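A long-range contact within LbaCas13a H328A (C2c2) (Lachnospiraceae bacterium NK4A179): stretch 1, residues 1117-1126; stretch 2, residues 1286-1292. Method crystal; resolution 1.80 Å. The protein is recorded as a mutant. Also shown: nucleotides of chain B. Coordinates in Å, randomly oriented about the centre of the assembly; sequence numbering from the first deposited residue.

Stretch 1 1117-1126: ELQGQLINWI
Stretch 2 (1286-1292) TILYNIL

No hydrogen bond crosses between these two helices, although glutamate, glutamine and tryptophan all face the partner; the contact rests on packing, and Gln1121 contributes through its CB and CG, which lie against methyl groups of Ile1291 and Ile1287. Both stretches are helical throughout, with phi near -60° and psi near -40°, and both helices extend beyond the residues described. Within each, i to i+4 backbone hydrogen bonds keep the peptide groups satisfied, such as Trp1125 N to Gln1121 O at 2.9 Å and Ile1291 N to Ile1287 O at 3.0 Å. The axes run roughly antiparallel, their N-to-C directions 151° apart, and approach to 10.7 Å. In register, Leu1118 CA lies 7.3 Å from Ile1291 CA, whereas Gln1121 CA lies 8.6 Å from Ile1287 CA.

That spacing leaves room for branched aliphatic side chains. Ile1291 loses the largest area to the other helix, 78 Å² of the 332 Å² buried in total. Its CA-to-CB bond points toward stretch 1, and with chi1 m and chi2 t its methyls lie among Leu1118, Glu1117 and Gln1121: CG2 lies 3.7 Å from Leu1118 CD2 and 4.0 Å from Glu1117 OE1, and CD1 lies 3.9 Å from Gln1121 CB. Glu1117, partly exposed, points its CA-to-CB bond toward stretch 2 with chi1 m, chi2 t and chi3 near 14°; its OE1 is hydrogen-bonded elsewhere in the structure, so the carboxylate can lie beside a methyl without being left unsatisfied. Leu1118 leaves its helix sideways, but its m,t rotamer brings the end of the side chain inward. Leu1288 also starts sideways and returns with chi1 t and chi2 p, so that Leu1118 CD2 meets Leu1288 CD1 at 3.5 Å. Leucine suits both places because its long, forked end can reach where CB does not point.

One turn along, Gln1121 points toward stretch 2 in a t,p conformation, with chi3 near 62°. Its CG packs 3.7 Å from Ile1287 CG2, so the aliphatic stem covers the isoleucine. Ile1287, again m,t and directed toward stretch 1, sends CD1 to 3.6 Å from Trp1125 CZ2. The methyl sits at the edge of the indole, near the ring plane. The indole of Trp1125, with chi1 at -81° and chi2 at -28°, extends toward stretch 2 and offers its edge to the methyl.

Ile1287 also faces the nucleic acid: its CD1 lies 3.7 Å from C5' of A29 in chain B. Asn1290, whose side chain makes no contact with stretch 1, donates from ND2 to OP1 of C30 at 3.0 Å, an amide suited to a phosphate oxygen. Stretch 2 therefore joins an apolar helix contact to the RNA backbone, as befits a Cas13a protein.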

# COMPACT_ATOMS: atom_id res chain seq x y z
N GLU A 1117 -2.60 -11.51 -6.27
CA GLU A 1117 -2.31 -10.15 -5.82
C GLU A 1117 -3.55 -9.26 -5.90
O GLU A 1117 -3.77 -8.41 -5.03
CB GLU A 1117 -1.18 -9.53 -6.62
CG GLU A 1117 0.15 -10.18 -6.36
CD GLU A 1117 1.21 -9.73 -7.34
OE1 GLU A 1117 1.00 -8.72 -8.05
OE2 GLU A 1117 2.28 -10.39 -7.40
N LEU A 1118 -4.35 -9.42 -6.96
CA LEU A 1118 -5.60 -8.66 -7.01
C LEU A 1118 -6.53 -9.06 -5.88
O LEU A 1118 -7.18 -8.21 -5.26
CB LEU A 1118 -6.30 -8.87 -8.35
CG LEU A 1118 -5.49 -8.32 -9.53
CD1 LEU A 1118 -6.13 -8.81 -10.82
CD2 LEU A 1118 -5.44 -6.80 -9.48
N GLN A 1119 -6.62 -10.37 -5.61
CA GLN A 1119 -7.53 -10.84 -4.57
C GLN A 1119 -6.98 -10.48 -3.20
O GLN A 1119 -7.73 -10.09 -2.30
CB GLN A 1119 -7.69 -12.36 -4.68
CG GLN A 1119 -8.43 -13.02 -3.52
CD GLN A 1119 -9.92 -12.77 -3.54
OE1 GLN A 1119 -10.41 -11.88 -4.24
NE2 GLN A 1119 -10.65 -13.55 -2.76
N GLY A 1120 -5.67 -10.59 -3.05
CA GLY A 1120 -5.05 -10.23 -1.78
C GLY A 1120 -5.23 -8.76 -1.45
O GLY A 1120 -5.45 -8.41 -0.30
N GLN A 1121 -5.17 -7.89 -2.45
CA GLN A 1121 -5.39 -6.48 -2.15
C GLN A 1121 -6.84 -6.24 -1.73
O GLN A 1121 -7.12 -5.43 -0.85
CB GLN A 1121 -5.03 -5.62 -3.37
CG GLN A 1121 -5.31 -4.12 -3.17
CD GLN A 1121 -4.48 -3.53 -2.04
OE1 GLN A 1121 -3.25 -3.52 -2.09
NE2 GLN A 1121 -5.17 -3.03 -1.00
N LEU A 1122 -7.78 -6.94 -2.37
CA LEU A 1122 -9.17 -6.84 -1.95
C LEU A 1122 -9.34 -7.27 -0.50
O LEU A 1122 -10.02 -6.59 0.27
CB LEU A 1122 -10.05 -7.69 -2.86
CG LEU A 1122 -10.19 -7.11 -4.28
CD1 LEU A 1122 -10.85 -8.13 -5.19
CD2 LEU A 1122 -10.97 -5.78 -4.29
N ILE A 1123 -8.71 -8.37 -0.10
CA ILE A 1123 -8.83 -8.81 1.28
C ILE A 1123 -8.13 -7.84 2.22
O ILE A 1123 -8.61 -7.55 3.32
CB ILE A 1123 -8.29 -10.24 1.43
CG1 ILE A 1123 -9.17 -11.20 0.60
CG2 ILE A 1123 -8.41 -10.69 2.91
CD1 ILE A 1123 -8.56 -12.59 0.42
N ASN A 1124 -6.98 -7.30 1.81
CA ASN A 1124 -6.32 -6.25 2.58
C ASN A 1124 -7.30 -5.10 2.85
O ASN A 1124 -7.45 -4.66 3.99
CB ASN A 1124 -5.08 -5.78 1.81
CG ASN A 1124 -4.27 -4.74 2.54
OD1 ASN A 1124 -4.77 -3.66 2.87
ND2 ASN A 1124 -2.98 -5.01 2.74
N TRP A 1125 -7.99 -4.63 1.81
CA TRP A 1125 -8.96 -3.56 1.98
C TRP A 1125 -10.08 -3.96 2.93
O TRP A 1125 -10.58 -3.13 3.70
CB TRP A 1125 -9.55 -3.18 0.63
CG TRP A 1125 -8.66 -2.27 -0.15
CD1 TRP A 1125 -7.74 -1.38 0.35
CD2 TRP A 1125 -8.60 -2.15 -1.58
NE1 TRP A 1125 -7.13 -0.69 -0.70
CE2 TRP A 1125 -7.65 -1.16 -1.89
CE3 TRP A 1125 -9.28 -2.80 -2.62
CZ2 TRP A 1125 -7.35 -0.79 -3.21
CZ3 TRP A 1125 -9.00 -2.43 -3.92
CH2 TRP A 1125 -8.03 -1.44 -4.20
N ILE A 1126 -10.51 -5.22 2.88
CA ILE A 1126 -11.53 -5.67 3.84
C ILE A 1126 -11.07 -5.39 5.26
O ILE A 1126 -11.82 -4.87 6.09
CB ILE A 1126 -11.86 -7.16 3.65
CG1 ILE A 1126 -12.71 -7.35 2.40
CG2 ILE A 1126 -12.56 -7.70 4.93
CD1 ILE A 1126 -12.81 -8.79 1.94
N THR A 1286 -5.78 3.64 -8.61
CA THR A 1286 -4.33 3.71 -8.73
C THR A 1286 -3.68 2.44 -8.22
O THR A 1286 -2.72 1.93 -8.80
CB THR A 1286 -3.82 4.92 -7.95
OG1 THR A 1286 -4.22 6.11 -8.65
CG2 THR A 1286 -2.27 4.89 -7.80
N ILE A 1287 -4.21 1.89 -7.12
CA ILE A 1287 -3.63 0.67 -6.59
C ILE A 1287 -3.78 -0.47 -7.58
O ILE A 1287 -2.86 -1.26 -7.80
CB ILE A 1287 -4.26 0.35 -5.23
CG1 ILE A 1287 -3.72 1.35 -4.19
CG2 ILE A 1287 -3.94 -1.08 -4.81
CD1 ILE A 1287 -4.48 1.31 -2.87
N LEU A 1288 -4.96 -0.56 -8.22
CA LEU A 1288 -5.16 -1.55 -9.27
C LEU A 1288 -4.18 -1.33 -10.42
O LEU A 1288 -3.52 -2.27 -10.87
CB LEU A 1288 -6.60 -1.48 -9.78
CG LEU A 1288 -6.93 -2.30 -11.04
CD1 LEU A 1288 -6.72 -3.77 -10.77
CD2 LEU A 1288 -8.36 -2.06 -11.44
N TYR A 1289 -4.08 -0.09 -10.89
CA TYR A 1289 -3.14 0.23 -11.96
C TYR A 1289 -1.71 -0.16 -11.58
O TYR A 1289 -0.95 -0.72 -12.39
CB TYR A 1289 -3.26 1.72 -12.26
CG TYR A 1289 -2.14 2.29 -13.11
CD1 TYR A 1289 -2.25 2.32 -14.50
CD2 TYR A 1289 -1.00 2.83 -12.52
CE1 TYR A 1289 -1.24 2.85 -15.28
CE2 TYR A 1289 0.02 3.35 -13.31
CZ TYR A 1289 -0.12 3.36 -14.68
OH TYR A 1289 0.89 3.88 -15.47
N ASN A 1290 -1.32 0.11 -10.33
CA ASN A 1290 0.03 -0.24 -9.88
C ASN A 1290 0.26 -1.74 -9.91
O ASN A 1290 1.34 -2.20 -10.31
CB ASN A 1290 0.26 0.26 -8.44
CG ASN A 1290 0.27 1.75 -8.32
OD1 ASN A 1290 0.39 2.48 -9.30
ND2 ASN A 1290 0.16 2.24 -7.07
N ILE A 1291 -0.72 -2.53 -9.46
CA ILE A 1291 -0.57 -3.98 -9.48
C ILE A 1291 -0.30 -4.46 -10.90
O ILE A 1291 0.61 -5.25 -11.15
CB ILE A 1291 -1.81 -4.66 -8.88
CG1 ILE A 1291 -1.87 -4.38 -7.38
CG2 ILE A 1291 -1.79 -6.16 -9.19
CD1 ILE A 1291 -3.21 -4.81 -6.74
N LEU A 1292 -1.07 -3.95 -11.86
CA LEU A 1292 -0.83 -4.32 -13.26
C LEU A 1292 0.52 -3.83 -13.76
O LEU A 1292 1.23 -4.56 -14.46
CB LEU A 1292 -1.96 -3.77 -14.13
CG LEU A 1292 -3.28 -4.38 -13.66
CD1 LEU A 1292 -4.48 -3.51 -14.11
CD2 LEU A 1292 -3.42 -5.80 -14.17
P A B 29 -0.99 0.62 1.66
OP1 A B 29 -1.49 -0.77 1.41
OP2 A B 29 0.14 0.93 2.59
O5' A B 29 -0.53 1.30 0.31
C5' A B 29 -1.35 1.27 -0.85
C4' A B 29 -1.04 2.42 -1.77
O4' A B 29 -1.08 3.67 -1.05
C3' A B 29 0.33 2.43 -2.42
O3' A B 29 0.40 1.56 -3.53
C2' A B 29 0.49 3.90 -2.80
O2' A B 29 -0.36 4.20 -3.89
C1' A B 29 -0.12 4.56 -1.56
N9 A B 29 0.92 4.76 -0.53
C8 A B 29 1.07 4.11 0.67
N7 A B 29 2.12 4.53 1.36
C5 A B 29 2.67 5.50 0.54
C6 A B 29 3.81 6.31 0.70
N6 A B 29 4.58 6.25 1.80
N1 A B 29 4.10 7.16 -0.29
C2 A B 29 3.31 7.20 -1.36
N3 A B 29 2.20 6.49 -1.63
C4 A B 29 1.94 5.65 -0.62
P C B 30 1.72 0.75 -3.90
OP1 C B 30 1.39 0.18 -5.24
OP2 C B 30 2.16 -0.13 -2.79
O5' C B 30 2.85 1.84 -4.07
C5' C B 30 2.87 2.73 -5.18
C4' C B 30 3.99 3.73 -5.04
O4' C B 30 3.86 4.44 -3.78
C3' C B 30 5.39 3.16 -4.99
O3' C B 30 5.90 2.86 -6.27
C2' C B 30 6.18 4.26 -4.28
O2' C B 30 6.51 5.28 -5.18
C1' C B 30 5.13 4.80 -3.30
N1 C B 30 5.31 4.25 -1.94
C2 C B 30 6.36 4.76 -1.19
O2 C B 30 7.10 5.61 -1.69
N3 C B 30 6.56 4.30 0.05
C4 C B 30 5.75 3.39 0.55
N4 C B 30 6.01 2.99 1.79
C5 C B 30 4.65 2.84 -0.18
C6 C B 30 4.45 3.31 -1.43
P U B 7 -8.62 12.46 -7.50
OP1 U B 7 -8.56 13.01 -6.13
OP2 U B 7 -8.98 13.34 -8.65
O5' U B 7 -7.24 11.77 -7.86
C5' U B 7 -6.65 10.84 -6.96
C4' U B 7 -5.39 10.27 -7.56
O4' U B 7 -5.74 9.46 -8.72
C3' U B 7 -4.44 11.32 -8.12
O3' U B 7 -3.63 11.88 -7.09
C2' U B 7 -3.67 10.53 -9.17
O2' U B 7 -2.66 9.75 -8.57
C1' U B 7 -4.74 9.58 -9.70
N1 U B 7 -5.37 10.10 -10.94
C2 U B 7 -4.74 9.78 -12.12
O2 U B 7 -3.74 9.08 -12.11
N3 U B 7 -5.34 10.27 -13.25
C4 U B 7 -6.48 11.05 -13.32
O4 U B 7 -6.91 11.44 -14.41
C5 U B 7 -7.07 11.35 -12.04
C6 U B 7 -6.51 10.87 -10.92